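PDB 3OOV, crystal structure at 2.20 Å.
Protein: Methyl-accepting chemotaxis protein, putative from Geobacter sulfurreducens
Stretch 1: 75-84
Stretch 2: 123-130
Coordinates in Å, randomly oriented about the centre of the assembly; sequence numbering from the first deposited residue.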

# COMPACT_ATOMS: atom_id res chain seq x y z
N VAL A 75 -7.25 8.44 -7.14
CA VAL A 75 -6.61 7.40 -6.39
C VAL A 75 -7.57 6.23 -6.13
O VAL A 75 -7.16 5.15 -5.77
N ILE A 76 -8.87 6.45 -6.25
CA ILE A 76 -9.78 5.32 -6.17
C ILE A 76 -9.56 4.36 -7.34
O ILE A 76 -9.46 3.15 -7.16
N THR A 77 -9.50 4.91 -8.53
CA THR A 77 -9.15 4.10 -9.69
C THR A 77 -7.78 3.41 -9.53
O THR A 77 -7.62 2.23 -9.94
N LYS A 78 -6.80 4.12 -8.99
CA LYS A 78 -5.46 3.48 -8.81
C LYS A 78 -5.51 2.37 -7.84
O LYS A 78 -4.84 1.34 -8.07
N CYS A 79 -6.25 2.56 -6.72
CA CYS A 79 -6.45 1.45 -5.79
C CYS A 79 -7.01 0.20 -6.50
O CYS A 79 -6.55 -0.97 -6.29
N PHE A 80 -8.07 0.43 -7.28
CA PHE A 80 -8.79 -0.66 -7.94
C PHE A 80 -7.83 -1.38 -8.95
O PHE A 80 -7.72 -2.62 -8.92
N THR A 81 -7.15 -0.60 -9.79
CA THR A 81 -6.22 -1.14 -10.81
C THR A 81 -5.01 -1.91 -10.20
O THR A 81 -4.66 -2.99 -10.65
N ASP A 82 -4.41 -1.36 -9.15
CA ASP A 82 -3.16 -1.90 -8.59
C ASP A 82 -3.42 -2.86 -7.44
O ASP A 82 -2.48 -3.42 -6.86
N ARG A 83 -4.68 -2.97 -7.01
CA ARG A 83 -5.05 -3.79 -5.81
C ARG A 83 -4.16 -3.42 -4.62
O ARG A 83 -3.70 -4.26 -3.87
N GLN A 84 -3.91 -2.14 -4.46
CA GLN A 84 -3.05 -1.70 -3.39
C GLN A 84 -3.86 -0.76 -2.44
O GLN A 84 -4.67 0.04 -2.91
N LYS A 123 -9.93 -13.59 -5.70
CA LYS A 123 -9.04 -14.41 -6.53
C LYS A 123 -8.05 -13.60 -7.38
O LYS A 123 -7.96 -13.79 -8.61
N GLY A 124 -7.33 -12.70 -6.73
CA GLY A 124 -6.39 -11.87 -7.46
C GLY A 124 -6.96 -10.76 -8.34
O GLY A 124 -6.20 -10.09 -9.06
N GLU A 125 -8.28 -10.52 -8.30
CA GLU A 125 -8.82 -9.33 -9.01
C GLU A 125 -9.63 -8.42 -8.07
O GLU A 125 -10.38 -8.91 -7.21
N ALA A 126 -9.47 -7.10 -8.23
CA ALA A 126 -10.29 -6.14 -7.49
C ALA A 126 -11.69 -6.20 -8.06
O ALA A 126 -11.90 -6.15 -9.29
N ILE A 127 -12.65 -6.34 -7.19
CA ILE A 127 -14.02 -6.15 -7.62
C ILE A 127 -14.71 -4.91 -7.04
O ILE A 127 -15.87 -4.67 -7.34
N GLY A 128 -14.03 -4.16 -6.17
CA GLY A 128 -14.60 -2.91 -5.66
C GLY A 128 -13.62 -2.32 -4.64
O GLY A 128 -12.53 -2.84 -4.55
N VAL A 129 -14.03 -1.32 -3.86
CA VAL A 129 -13.19 -0.62 -2.89
C VAL A 129 -13.95 -0.22 -1.61
O VAL A 129 -15.18 0.11 -1.65
N PHE A 130 -13.23 -0.21 -0.49
CA PHE A 130 -13.63 0.57 0.69
C PHE A 130 -12.89 1.88 0.63
O PHE A 130 -11.68 1.89 0.44

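Helix 75-82 crosses strand 125-130 at 141° between their N-to-C directions, with the axes 7.8 Å apart at closest; Phe80 CA and Ala126 CA are the nearest CA pair, at 5.7 Å. Ala126 points its CB toward the helix, and Val129 does likewise. The CA-to-CB bond of Phe80 points sideways to the strand, but chi1 near 180° (t) brings the ring to the strand, and chi2 of 87° sets its plane. Ala126 CB then lies over one face of the Phe80 ring, 3.9 Å from the centroid and 20° off the normal, a CH-pi contact. At the ring edge, Phe80 CE1 is 3.7 Å from both Ile127 C and Gly128 N.

Val129, in the m rotamer, spreads its methyls along the helix: CG2 is 3.9 Å from Ile76 CG2 (Ile76 is m, t), and CG1 is 3.9 Å from SG of Cys79, a t rotamer pointing toward the strand.

Beyond the helix, Arg83 has positive phi and points toward the strand. Chi1 m places Arg83 CG 4.0 Å from Ala126 CB, and chi2 t carries Arg83 CD to 3.7 Å from Ala126 N; chi3 m then sets NE. Arg83 NE comes within 2.9 Å of Gly124 O, but the oxygen lies over the guanidinium face and the angle is too poor for a hydrogen bond. One water links the backbones, donating to Phe80 O (3.3 Å from the water O) and accepting from Ala126 N (3.0 Å from the same O).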

# COMPACT_ATOMS: atom_id res chain seq x y z
CB VAL A 75 -6.05 7.97 -5.04
CG1 VAL A 75 -7.19 8.52 -4.16
CG2 VAL A 75 -5.30 6.90 -4.30
CB ILE A 76 -11.27 5.77 -6.10
CG1 ILE A 76 -11.53 6.42 -4.72
CG2 ILE A 76 -12.21 4.56 -6.30
CD1 ILE A 76 -12.81 7.23 -4.63
CB THR A 77 -9.11 5.01 -10.94
OG1 THR A 77 -10.43 5.51 -11.11
CG2 THR A 77 -8.68 4.22 -12.24
CB LYS A 78 -4.38 4.46 -8.41
CG LYS A 78 -3.94 5.32 -9.57
CD LYS A 78 -3.62 6.75 -9.14
CE LYS A 78 -2.32 6.77 -8.39
NZ LYS A 78 -1.22 6.21 -9.33
CB CYS A 79 -7.46 1.85 -4.68
SG CYS A 79 -7.81 0.51 -3.53
CB PHE A 80 -9.99 -0.11 -8.71
CG PHE A 80 -10.81 -1.18 -9.38
CD1 PHE A 80 -11.84 -1.83 -8.65
CD2 PHE A 80 -10.57 -1.53 -10.71
CE1 PHE A 80 -12.59 -2.83 -9.25
CE2 PHE A 80 -11.33 -2.52 -11.33
CZ PHE A 80 -12.36 -3.16 -10.61
CB THR A 81 -5.81 0.01 -11.77
OG1 THR A 81 -7.01 0.64 -12.27
CG2 THR A 81 -5.21 -0.51 -13.01
CB ASP A 82 -2.31 -0.76 -8.02
CG ASP A 82 -1.88 0.28 -9.05
OD1 ASP A 82 -2.10 0.11 -10.26
OD2 ASP A 82 -1.32 1.34 -8.61
CB ARG A 83 -4.98 -5.31 -6.11
CG ARG A 83 -5.91 -5.75 -7.22
CD ARG A 83 -5.83 -7.31 -7.44
NE ARG A 83 -4.73 -7.69 -8.34
CZ ARG A 83 -3.73 -8.50 -8.02
NH1 ARG A 83 -3.64 -9.06 -6.80
NH2 ARG A 83 -2.81 -8.75 -8.94
CB GLN A 84 -1.81 -1.00 -3.96
CG GLN A 84 -0.46 -1.35 -3.24
CD GLN A 84 -0.08 -2.84 -3.26
OE1 GLN A 84 0.42 -3.38 -2.25
NE2 GLN A 84 -0.33 -3.54 -4.41
CB LYS A 123 -9.84 -15.43 -7.39
CG LYS A 123 -9.99 -16.83 -6.70
CD LYS A 123 -11.34 -17.09 -5.99
CE LYS A 123 -12.33 -17.90 -6.89
NZ LYS A 123 -13.79 -17.98 -6.40
CB GLU A 125 -9.67 -9.74 -10.25
CG GLU A 125 -9.45 -11.19 -10.72
CD GLU A 125 -9.21 -11.33 -12.22
OE1 GLU A 125 -8.08 -11.00 -12.68
OE2 GLU A 125 -10.14 -11.80 -12.95
CB ALA A 126 -9.76 -4.75 -7.64
CB ILE A 127 -14.81 -7.42 -7.37
CG1 ILE A 127 -14.80 -7.76 -5.88
CG2 ILE A 127 -14.18 -8.58 -8.21
CD1 ILE A 127 -15.80 -8.87 -5.51
CB VAL A 129 -12.45 0.68 -3.50
CG1 VAL A 129 -11.55 0.35 -4.70
CG2 VAL A 129 -13.42 1.76 -3.93
CB PHE A 130 -13.20 -0.13 1.95
CG PHE A 130 -14.09 -1.21 2.38
CD1 PHE A 130 -14.28 -2.34 1.58
CD2 PHE A 130 -14.74 -1.12 3.61
CE1 PHE A 130 -15.12 -3.40 2.00
CE2 PHE A 130 -15.59 -2.16 4.06
CZ PHE A 130 -15.78 -3.32 3.26
O HOH W 1 -7.87 -5.59 -10.30